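PDB 5A95: putative retaining b-glycosidase from Saccharophagus degradans, which probably hydrolyses mixed-linkage beta-1,3-1,4-glucans by a retaining mechanism, with a specificity dictated by its quaternary structure. Local coordinates for residues Arg165-Trp168 with Arg169-Phe173; Ser211-Asp214 with Met215-Ser219; Ser349-Gly352 with Ala353-Gln357. The protein carries 1 engineered substitution. One frame throughout, in Å; residues are numbered along the deposited sequence.

Three helices of a (beta/alpha)8 barrel supply the three contacts, which follow one another in series and neither nest nor cross; none closes a long loop, since each joins residues about one turn apart on a single helix. Contact 1 lies on helix 161-174, between strands 136-144 and 181-185, and contact 2 on helix 202-219, between strands 181-185 and 224-227. These neighbouring helices meet where Arg165 NH1 probably bonds Ser211 OG and Thr172 packs on Ser219, and both touch the second subunit. Contact 3 begins helix 350-363, after the last barrel strand, 326-329. It sits on the other side of the chain's centre, its centre about 35 Å from that of contact 1.

Contact 1. Residues Arg165-Trp168 with Arg169-Phe173; sequences RDFW and RRITF
Asp166 and Arg170, one helical turn apart, form a salt bridge through one oxygen and one nitrogen: Arg170 NE donates to Asp166 OD2 over 2.8 Å. The aspartate's first torsion (chi1 174°) turns CG to the side of CB opposite the backbone N, and the carboxylate then meets the arginine chain, extended from CG to NE, at a slant. OD2 lies at the guanidinium edge, near its plane, and is approached on its syn side, yet the two flat groups stand almost perpendicular, at 89°. The bridge is therefore single rather than forked, and waters fill in around it. One links Asp166 OD1 to Arg170 NH2, its bond to the arginine weak; another joins OD1, at 2.6 Å, to Arg169 NH1, which also donates to Tyr152 O of the second subunit.

On the buried side, Ile171 divides its branches between two aromatic residues. CG1, anti to the carbonyl carbon (chi1 -69°), rests over a face of the Phe167 ring, 3.8 Å from its centroid, a CH-pi contact; CG2 lies alongside Trp168, 4.0 Å from CZ3. The other end of the indole is held by NE1 donating to Leu186 O. Thr172 in turn folds its hydroxyl back, so that Trp168 O accepts both OG1 at 2.7 Å and the amide N at 2.9 Å, from opposite faces of the carbonyl plane.

Chemically, the two sides differ: buried polar groups of Trp168 and Thr172 are satisfied within the protein, whereas the carboxylate, drawn on by two arginines directly or through water, is probably stabilised in its charged form.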
ATOM      1  N   ARG A 165       3.404   1.155  10.919  1.00  5.24           N
ATOM      2  CA  ARG A 165       3.440   2.531  11.432  1.00  5.37           C
ATOM      3  C   ARG A 165       2.230   2.790  12.332  1.00  5.63           C
ATOM      4  O   ARG A 165       2.362   3.400  13.393  1.00  6.38           O
ATOM      5  CB  ARG A 165       3.405   3.537  10.282  1.00  5.53           C
ATOM      6  CG  ARG A 165       4.665   3.671   9.469  1.00  7.16           C
ATOM      7  CD  ARG A 165       4.485   4.821   8.490  1.00  7.20           C
ATOM      8  NE  ARG A 165       5.548   4.915   7.524  1.00  7.22           N
ATOM      9  CZ  ARG A 165       6.752   5.398   7.767  1.00  8.54           C
ATOM     10  NH1 ARG A 165       7.032   5.950   8.950  1.00  8.27           N
ATOM     11  NH2 ARG A 165       7.668   5.394   6.811  1.00  8.61           N
ATOM     12  N   ASP A 166       1.048   2.375  11.887  1.00  5.58           N
ATOM     13  CA  ASP A 166      -0.160   2.629  12.657  1.00  5.72           C
ATOM     14  C   ASP A 166      -0.170   1.902  13.992  1.00  5.96           C
ATOM     15  O   ASP A 166      -0.610   2.456  15.003  1.00  6.35           O
ATOM     16  CB  ASP A 166      -1.410   2.322  11.836  1.00  6.16           C
ATOM     17  CG  ASP A 166      -2.668   2.439  12.648  1.00  7.40           C
ATOM     18  OD1 ASP A 166      -3.085   3.589  12.913  1.00  8.19           O
ATOM     19  OD2 ASP A 166      -3.238   1.413  13.057  1.00  7.91           O
ATOM     20  N   PHE A 167       0.303   0.662  13.995  1.00  5.92           N
ATOM     21  CA  PHE A 167       0.490  -0.060  15.236  1.00  6.49           C
ATOM     22  C   PHE A 167       1.336   0.743  16.215  1.00  6.45           C
ATOM     23  O   PHE A 167       0.929   0.992  17.357  1.00  6.41           O
ATOM     24  CB  PHE A 167       1.064  -1.460  14.986  1.00  5.99           C
ATOM     25  CG  PHE A 167       1.458  -2.205  16.227  1.00  6.18           C
ATOM     26  CD1 PHE A 167       0.513  -2.848  16.992  1.00  6.62           C
ATOM     27  CD2 PHE A 167       2.790  -2.236  16.648  1.00  6.13           C
ATOM     28  CE1 PHE A 167       0.880  -3.507  18.142  1.00  7.13           C
ATOM     29  CE2 PHE A 167       3.159  -2.905  17.799  1.00  7.29           C
ATOM     30  CZ  PHE A 167       2.200  -3.544  18.540  1.00  7.74           C
ATOM     31  N   TRP A 168       2.499   1.186  15.751  1.00  5.74           N
ATOM     32  CA  TRP A 168       3.387   1.902  16.648  1.00  5.20           C
ATOM     33  C   TRP A 168       2.813   3.275  17.044  1.00  5.33           C
ATOM     34  O   TRP A 168       2.998   3.713  18.192  1.00  6.39           O
ATOM     35  CB  TRP A 168       4.808   1.990  16.080  1.00  5.81           C
ATOM     36  CG  TRP A 168       5.501   0.666  16.148  1.00  5.84           C
ATOM     37  CD1 TRP A 168       5.942  -0.092  15.097  1.00  5.61           C
ATOM     38  CD2 TRP A 168       5.749  -0.111  17.332  1.00  5.70           C
ATOM     39  NE1 TRP A 168       6.472  -1.259  15.560  1.00  6.54           N
ATOM     40  CE2 TRP A 168       6.371  -1.306  16.929  1.00  5.87           C
ATOM     41  CE3 TRP A 168       5.493   0.099  18.704  1.00  5.90           C
ATOM     42  CZ2 TRP A 168       6.737  -2.284  17.826  1.00  6.02           C
ATOM     43  CZ3 TRP A 168       5.849  -0.886  19.580  1.00  6.24           C
ATOM     44  CH2 TRP A 168       6.469  -2.051  19.145  1.00  6.78           C
ATOM     45  N   ARG A 169       2.121   3.963  16.141  1.00  5.87           N
ATOM     46  CA  ARG A 169       1.454   5.214  16.490  1.00  6.01           C
ATOM     47  C   ARG A 169       0.452   4.992  17.619  1.00  6.07           C
ATOM     48  O   ARG A 169       0.439   5.737  18.630  1.00  7.47           O
ATOM     49  CB  ARG A 169       0.779   5.802  15.235  1.00  6.71           C
ATOM     50  CG  ARG A 169       0.033   7.115  15.449  1.00  6.73           C
ATOM     51  CD  ARG A 169      -1.417   6.907  15.950  1.00  6.50           C
ATOM     52  NE  ARG A 169      -2.130   8.166  16.035  1.00  8.42           N
ATOM     53  CZ  ARG A 169      -2.720   8.763  15.006  1.00  8.06           C
ATOM     54  NH1 ARG A 169      -2.703   8.212  13.816  1.00  6.59           N
ATOM     55  NH2 ARG A 169      -3.346   9.923  15.175  1.00  9.27           N
ATOM     56  N   ARG A 170      -0.375   3.970  17.485  1.00  6.36           N
ATOM     57  CA  ARG A 170      -1.417   3.710  18.466  1.00  6.52           C
ATOM     58  C   ARG A 170      -0.832   3.315  19.820  1.00  6.67           C
ATOM     59  O   ARG A 170      -1.308   3.750  20.874  1.00  7.01           O
ATOM     60  CB  ARG A 170      -2.346   2.598  18.000  1.00  6.17           C
ATOM     61  CG  ARG A 170      -3.287   2.963  16.873  1.00  7.38           C
ATOM     62  CD  ARG A 170      -3.979   1.697  16.404  1.00  8.40           C
ATOM     63  NE  ARG A 170      -4.874   1.804  15.259  1.00  9.09           N
ATOM     64  CZ  ARG A 170      -6.179   2.045  15.346  1.00 10.16           C
ATOM     65  NH1 ARG A 170      -6.766   2.295  16.489  1.00 12.81           N
ATOM     66  NH2 ARG A 170      -6.899   2.038  14.252  1.00 13.41           N
ATOM     67  N   ILE A 171       0.153   2.437  19.798  1.00  6.10           N
ATOM     68  CA  ILE A 171       0.811   1.966  20.991  1.00  7.06           C
ATOM     69  C   ILE A 171       1.472   3.119  21.729  1.00  6.49           C
ATOM     70  O   ILE A 171       1.347   3.249  22.959  1.00  6.61           O
ATOM     71  CB  ILE A 171       1.844   0.857  20.638  1.00  7.10           C
ATOM     72  CG1 ILE A 171       1.178  -0.443  20.169  1.00  6.94           C
ATOM     73  CG2 ILE A 171       2.820   0.627  21.773  1.00  7.66           C
ATOM     74  CD1 ILE A 171       0.507  -1.246  21.279  1.00  8.68           C
ATOM     75  N   THR A 172       2.221   3.928  20.997  1.00  6.07           N
ATOM     76  CA  THR A 172       2.984   4.967  21.632  1.00  6.72           C
ATOM     77  C   THR A 172       2.090   5.998  22.280  1.00  7.44           C
ATOM     78  O   THR A 172       2.362   6.479  23.379  1.00  7.53           O
ATOM     79  CB  THR A 172       3.987   5.617  20.653  1.00  6.74           C
ATOM     80  OG1 THR A 172       4.806   4.608  20.041  1.00  7.09           O
ATOM     81  CG2 THR A 172       4.902   6.565  21.367  1.00  7.02           C
ATOM     82  N   PHE A 173       0.996   6.337  21.606  1.00  7.01           N
ATOM     83  CA  PHE A 173       0.014   7.242  22.195  1.00  7.59           C
ATOM     84  C   PHE A 173      -0.619   6.640  23.449  1.00  6.77           C
ATOM     85  O   PHE A 173      -0.692   7.268  24.497  1.00  7.50           O
ATOM     86  CB  PHE A 173      -1.080   7.567  21.186  1.00  7.04           C
ATOM     87  CG  PHE A 173      -2.201   8.424  21.724  1.00  7.34           C
ATOM     88  CD1 PHE A 173      -2.037   9.773  21.932  1.00  9.06           C
ATOM     89  CD2 PHE A 173      -3.428   7.866  21.986  1.00  8.10           C
ATOM     90  CE1 PHE A 173      -3.087  10.539  22.393  1.00  9.65           C
ATOM     91  CE2 PHE A 173      -4.474   8.621  22.469  1.00 10.22           C
ATOM     92  CZ  PHE A 173      -4.292   9.961  22.663  1.00  9.14           C
TER
HETATM   93  O   HOH W   1      -1.745   5.846  12.598  1.00  8.03           O
HETATM   94  O   HOH W   2      -6.227   0.498  11.656  1.00 25.70           O
HETATM   95  O   HOH W   3      -5.934   3.269  11.713  1.00 27.52           O

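Contact 2. Residues Ser211-Asp214 with Met215-Ser219; sequences SLID and MIYAS. With NA (sodium ion), chain L.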
ATOM      1  N   SER A 211      12.728   5.878  10.542  1.00  6.01           N
ATOM      2  CA  SER A 211      11.424   6.482  10.321  1.00  6.51           C
ATOM      3  C   SER A 211      10.426   6.085  11.394  1.00  5.95           C
ATOM      4  O   SER A 211       9.681   6.909  11.915  1.00  6.59           O
ATOM      5  CB  SER A 211      10.917   6.101   8.923  1.00  6.12           C
ATOM      6  OG  SER A 211       9.700   6.746   8.596  1.00  7.52           O
ATOM      7  N   LEU A 212      10.399   4.803  11.740  1.00  6.04           N
ATOM      8  CA  LEU A 212       9.551   4.340  12.821  1.00  6.05           C
ATOM      9  C   LEU A 212       9.955   5.008  14.160  1.00  6.27           C
ATOM     10  O   LEU A 212       9.098   5.433  14.931  1.00  6.45           O
ATOM     11  CB  LEU A 212       9.602   2.816  12.952  1.00  6.31           C
ATOM     12  CG  LEU A 212       9.001   2.023  11.773  1.00  7.14           C
ATOM     13  CD1 LEU A 212       9.268   0.548  11.913  1.00  8.78           C
ATOM     14  CD2 LEU A 212       7.525   2.274  11.644  1.00  8.35           C
ATOM     15  N   ILE A 213      11.254   5.049  14.441  1.00  5.70           N
ATOM     16  CA  ILE A 213      11.758   5.669  15.664  1.00  5.50           C
ATOM     17  C   ILE A 213      11.328   7.132  15.741  1.00  5.74           C
ATOM     18  O   ILE A 213      10.925   7.609  16.804  1.00  6.49           O
ATOM     19  CB  ILE A 213      13.283   5.516  15.763  1.00  6.15           C
ATOM     20  CG1 ILE A 213      13.635   4.036  16.021  1.00  6.94           C
ATOM     21  CG2 ILE A 213      13.828   6.386  16.891  1.00  6.58           C
ATOM     22  CD1 ILE A 213      15.057   3.696  15.667  1.00  7.37           C
ATOM     23  N   ASP A 214      11.410   7.848  14.626  1.00  5.78           N
ATOM     24  CA  ASP A 214      11.026   9.264  14.668  1.00  5.74           C
ATOM     25  C   ASP A 214       9.560   9.447  15.037  1.00  6.20           C
ATOM     26  O   ASP A 214       9.233  10.344  15.796  1.00  7.68           O
ATOM     27  CB  ASP A 214      11.358   9.936  13.334  1.00  7.00           C
ATOM     28  CG  ASP A 214      12.841  10.151  13.130  1.00  7.03           C
ATOM     29  OD1 ASP A 214      13.598  10.093  14.121  1.00  8.88           O
ATOM     30  OD2 ASP A 214      13.269  10.373  11.975  1.00  7.86           O
ATOM     31  N   MET A 215       8.671   8.622  14.484  1.00  6.47           N
ATOM     32  CA  MET A 215       7.259   8.689  14.844  1.00  7.76           C
ATOM     33  C   MET A 215       7.031   8.400  16.313  1.00  6.39           C
ATOM     34  O   MET A 215       6.224   9.039  16.969  1.00  6.76           O
ATOM     35  CB  MET A 215       6.414   7.639  14.093  1.00 11.53           C
ATOM     36  CG  MET A 215       6.152   7.855  12.646  1.00 13.48           C
ATOM     37  SD  MET A 215       5.288   6.400  12.002  1.00 11.16           S
ATOM     38  CE  MET A 215       3.663   6.657  12.742  1.00  9.33           C
ATOM     39  N   ILE A 216       7.728   7.381  16.812  1.00  6.16           N
ATOM     40  CA  ILE A 216       7.604   6.970  18.199  1.00  6.47           C
ATOM     41  C   ILE A 216       8.113   8.078  19.136  1.00  6.50           C
ATOM     42  O   ILE A 216       7.422   8.498  20.081  1.00  7.38           O
ATOM     43  CB  ILE A 216       8.340   5.650  18.426  1.00  7.14           C
ATOM     44  CG1 ILE A 216       7.591   4.509  17.715  1.00  7.67           C
ATOM     45  CG2 ILE A 216       8.491   5.339  19.908  1.00  7.22           C
ATOM     46  CD1 ILE A 216       8.395   3.233  17.595  1.00  8.30           C
ATOM     47  N   TYR A 217       9.326   8.560  18.867  1.00  6.40           N
ATOM     48  CA  TYR A 217       9.939   9.583  19.722  1.00  6.50           C
ATOM     49  C   TYR A 217       9.169  10.888  19.731  1.00  7.35           C
ATOM     50  O   TYR A 217       9.188  11.590  20.749  1.00  8.70           O
ATOM     51  CB  TYR A 217      11.397   9.793  19.326  1.00  6.39           C
ATOM     52  CG  TYR A 217      12.386   8.782  19.879  1.00  6.81           C
ATOM     53  CD1 TYR A 217      12.028   7.784  20.792  1.00  7.45           C
ATOM     54  CD2 TYR A 217      13.726   8.867  19.504  1.00  6.58           C
ATOM     55  CE1 TYR A 217      12.976   6.940  21.319  1.00  6.79           C
ATOM     56  CE2 TYR A 217      14.675   8.009  20.019  1.00  6.47           C
ATOM     57  CZ  TYR A 217      14.290   7.039  20.923  1.00  6.51           C
ATOM     58  OH  TYR A 217      15.236   6.210  21.498  1.00  7.44           O
ATOM     59  N   ALA A 218       8.496  11.207  18.630  1.00  7.09           N
ATOM     60  CA  ALA A 218       7.665  12.403  18.579  1.00  7.39           C
ATOM     61  C   ALA A 218       6.512  12.313  19.576  1.00  7.57           C
ATOM     62  O   ALA A 218       5.968  13.344  19.969  1.00  8.50           O
ATOM     63  CB  ALA A 218       7.117  12.621  17.163  1.00  7.50           C
ATOM     64  N   SER A 219       6.097  11.085  19.893  1.00  7.86           N
ATOM     65  CA  SER A 219       4.962  10.808  20.773  1.00  7.40           C
ATOM     66  C   SER A 219       5.382  10.462  22.210  1.00  8.26           C
ATOM     67  O   SER A 219       4.674  10.847  23.139  1.00  9.20           O
ATOM     68  CB  SER A 219       4.161   9.683  20.121  1.00  7.31           C
ATOM     69  OG  SER A 219       3.054   9.298  20.905  1.00  8.49           O
TER
HETATM   70 NA    NA L 401       3.534   8.303  16.710  1.00 13.34          NA
HETATM   71  O   HOH W   4       1.638   8.231  18.694  1.00  7.32           O
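Ile213 and Tyr217, four residues apart, make the apolar part of this contact. The isoleucine methyl CG2 comes over one face of the phenol ring, 3.9 Å from its centroid and displaced toward the rim, where CD2 is 3.6 Å away: a CH-pi contact between side chains that point the same way. CG1 lies beside the backbone N (chi1 -70°), leaving CG2 beside the carbonyl carbon, where it meets the Tyr217 ring. The far end of Tyr217 is fixed by its OH, bonded to Glu247 O, and Lys221 adds a cation-pi contact.

Backbone hydrogen bonds run alongside. Tyr217 N meets Ile213 O at 2.8 Å and 172°, while Ala218 N meets Asp214 O at a longer 3.1 Å. Ser219 N donates to Ile216 O, three residues back, at 2.9 Å.

Metal coordination uses another carbonyl of this turn. Met215 O binds a sodium ion at 2.8 Å, and a water on the same ion donates to Ser219 OG; Thr196 O of the second subunit is a further ligand, making the ion a link between chains.

Charged and polar ends reach outward from the helix. Asp214 OD1 forms a salt bridge with Arg246, and Ser211 OG bonds Arg165 on the preceding barrel helix.

The meeting with a second subunit, through the sodium ion and the packing of Met215 and Ala218, belongs to this assembly. Ile213 and Tyr217, by contrast, both pack on Pro225, so that helix 202-219 covers strand 224-227, the strand that follows it, as an outer helix does in a (beta/alpha)8 barrel.

Contact 3. Residues Ser349-Gly352 with Ala353-Gln357; sequences SEQG and AFFKQ
Ser349 O accepts from Ala353 N at 2.9 Å, opening a run of regular i to i+4 bonds that continues from Glu350 to Phe354, Gln351 to Phe355 and Gly352 to Lys356. Ser349 itself is the N-cap: its OG accepts from Gly352 N at 3.1 Å, supplying an acceptor to an amide of the first turn, and the same hydroxyl bonds Thr339 O.

Among the side chains, Gln351 and Phe355 meet most directly. The glutamine CG sits between the backbone N and the carbonyl carbon (chi1 73°), and the extended chain beyond it sets OE1 3.6 Å from Phe355 CE2, the amide and ring planes 71° apart. That amide is gripped at both ends, OE1 by Trp294 N and NE2 by Trp330 O and Thr339 O. Phe355 CD2 also lies 3.2 Å from Gln351 O, and Phe354 places its CD2 over the centre of one face of the neighbouring ring. Val317 and Val329 pack against Phe355 as well. Replacing Phe355 by an alanine is likely to open a gap beside these valines, leave Phe354 CD2 without the ring face it covers, and remove the CE2 contact of Gln351 OE1.

The chemistry thus implies a helix start fastened by polar groups to the loops after strands 287-289 and 326-329, with the aromatic residues of its next turn packing against strand 326-329 and helix 312-323.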
ATOM      1  N   SER A 349       9.753 -28.015  30.770  1.00 10.37           N
ATOM      2  CA  SER A 349      10.489 -28.780  29.767  1.00 10.08           C
ATOM      3  C   SER A 349      11.974 -28.714  30.145  1.00  9.16           C
ATOM      4  O   SER A 349      12.341 -28.050  31.105  1.00 10.68           O
ATOM      5  CB  SER A 349      10.284 -28.151  28.400  1.00  9.72           C
ATOM      6  OG  SER A 349      10.939 -26.896  28.384  1.00  9.67           O
ATOM      7  N   GLU A 350      12.815 -29.392  29.368  1.00 10.05           N
ATOM      8  CA  GLU A 350      14.245 -29.362  29.639  1.00  9.89           C
ATOM      9  C   GLU A 350      14.741 -27.903  29.674  1.00  8.54           C
ATOM     10  O   GLU A 350      15.387 -27.487  30.628  1.00  9.68           O
ATOM     11  CB  GLU A 350      15.019 -30.145  28.581  1.00  9.81           C
ATOM     12  CG  GLU A 350      16.525 -30.109  28.809  1.00 10.64           C
ATOM     13  CD  GLU A 350      17.367 -30.551  27.646  1.00  9.59           C
ATOM     14  OE1 GLU A 350      16.865 -30.717  26.515  1.00 11.33           O
ATOM     15  OE2 GLU A 350      18.609 -30.638  27.832  1.00 11.53           O
ATOM     16  N   GLN A 351      14.480 -27.126  28.619  1.00  8.78           N
ATOM     17  CA  GLN A 351      14.991 -25.754  28.634  1.00  8.52           C
ATOM     18  C   GLN A 351      14.289 -24.912  29.694  1.00  7.82           C
ATOM     19  O   GLN A 351      14.892 -23.995  30.252  1.00  9.24           O
ATOM     20  CB  GLN A 351      14.929 -25.067  27.261  1.00  8.34           C
ATOM     21  CG  GLN A 351      13.550 -24.648  26.772  1.00  8.48           C
ATOM     22  CD  GLN A 351      13.605 -23.518  25.759  1.00  8.20           C
ATOM     23  OE1 GLN A 351      14.640 -22.901  25.543  1.00  8.53           O
ATOM     24  NE2 GLN A 351      12.462 -23.198  25.187  1.00  8.99           N
ATOM     25  N   GLY A 352      13.015 -25.189  29.953  1.00  8.77           N
ATOM     26  CA  GLY A 352      12.315 -24.455  30.979  1.00  9.10           C
ATOM     27  C   GLY A 352      12.932 -24.594  32.353  1.00  8.98           C
ATOM     28  O   GLY A 352      13.167 -23.593  33.030  1.00  9.58           O
ATOM     29  N   ALA A 353      13.241 -25.830  32.754  1.00  9.97           N
ATOM     30  CA  ALA A 353      13.855 -26.047  34.054  1.00 11.30           C
ATOM     31  C   ALA A 353      15.219 -25.359  34.119  1.00  9.57           C
ATOM     32  O   ALA A 353      15.588 -24.792  35.142  1.00 10.11           O
ATOM     33  CB  ALA A 353      14.011 -27.532  34.341  1.00 12.08           C
ATOM     34  N   PHE A 354      15.978 -25.458  33.027  1.00  9.55           N
ATOM     35  CA  PHE A 354      17.299 -24.863  32.971  1.00  9.81           C
ATOM     36  C   PHE A 354      17.196 -23.343  33.197  1.00  8.58           C
ATOM     37  O   PHE A 354      17.863 -22.768  34.071  1.00  9.78           O
ATOM     38  CB  PHE A 354      17.983 -25.191  31.641  1.00  9.23           C
ATOM     39  CG  PHE A 354      19.255 -24.407  31.442  1.00  8.74           C
ATOM     40  CD1 PHE A 354      20.404 -24.746  32.159  1.00  9.79           C
ATOM     41  CD2 PHE A 354      19.277 -23.263  30.657  1.00  8.68           C
ATOM     42  CE1 PHE A 354      21.554 -24.016  32.042  1.00 11.29           C
ATOM     43  CE2 PHE A 354      20.427 -22.517  30.561  1.00  9.56           C
ATOM     44  CZ  PHE A 354      21.554 -22.892  31.244  1.00  9.99           C
ATOM     45  N   PHE A 355      16.361 -22.668  32.411  1.00  9.08           N
ATOM     46  CA  PHE A 355      16.303 -21.226  32.496  1.00  9.13           C
ATOM     47  C   PHE A 355      15.624 -20.760  33.779  1.00  8.35           C
ATOM     48  O   PHE A 355      15.933 -19.704  34.300  1.00  9.22           O
ATOM     49  CB  PHE A 355      15.608 -20.637  31.270  1.00  8.94           C
ATOM     50  CG  PHE A 355      16.473 -20.594  30.040  1.00  8.42           C
ATOM     51  CD1 PHE A 355      17.583 -19.765  30.015  1.00  9.37           C
ATOM     52  CD2 PHE A 355      16.198 -21.360  28.936  1.00  8.25           C
ATOM     53  CE1 PHE A 355      18.387 -19.713  28.896  1.00  9.71           C
ATOM     54  CE2 PHE A 355      16.994 -21.299  27.802  1.00  8.94           C
ATOM     55  CZ  PHE A 355      18.080 -20.474  27.793  1.00  9.74           C
ATOM     56  N   LYS A 356      14.702 -21.569  34.291  1.00  9.06           N
ATOM     57  CA  LYS A 356      14.056 -21.223  35.532  1.00 10.01           C
ATOM     58  C   LYS A 356      15.103 -21.073  36.659  1.00 10.46           C
ATOM     59  O   LYS A 356      15.100 -20.129  37.436  1.00 10.35           O
ATOM     60  CB  LYS A 356      13.048 -22.312  35.936  1.00  9.46           C
ATOM     61  CG  LYS A 356      12.191 -21.947  37.116  1.00 11.09           C
ATOM     62  CD  LYS A 356      11.166 -23.024  37.363  1.00 12.08           C
ATOM     63  CE  LYS A 356      10.205 -22.645  38.476  1.00 12.81           C
ATOM     64  NZ  LYS A 356       9.134 -23.677  38.605  1.00 14.49           N
ATOM     65  N   GLN A 357      15.995 -22.060  36.750  1.00 10.48           N
ATOM     66  CA  GLN A 357      17.054 -22.019  37.751  1.00 12.29           C
ATOM     67  C   GLN A 357      17.966 -20.815  37.561  1.00 10.69           C
ATOM     68  O   GLN A 357      18.315 -20.134  38.505  1.00 12.51           O
ATOM     69  CB  GLN A 357      17.842 -23.331  37.711  1.00 14.05           C
ATOM     70  CG  GLN A 357      18.976 -23.439  38.719  1.00 20.21           C
ATOM     71  CD  GLN A 357      19.519 -24.866  38.837  1.00 26.83           C
ATOM     72  OE1 GLN A 357      19.761 -25.538  37.851  1.00 33.55           O
ATOM     73  NE2 GLN A 357      19.694 -25.331  40.064  1.00 36.82           N
TER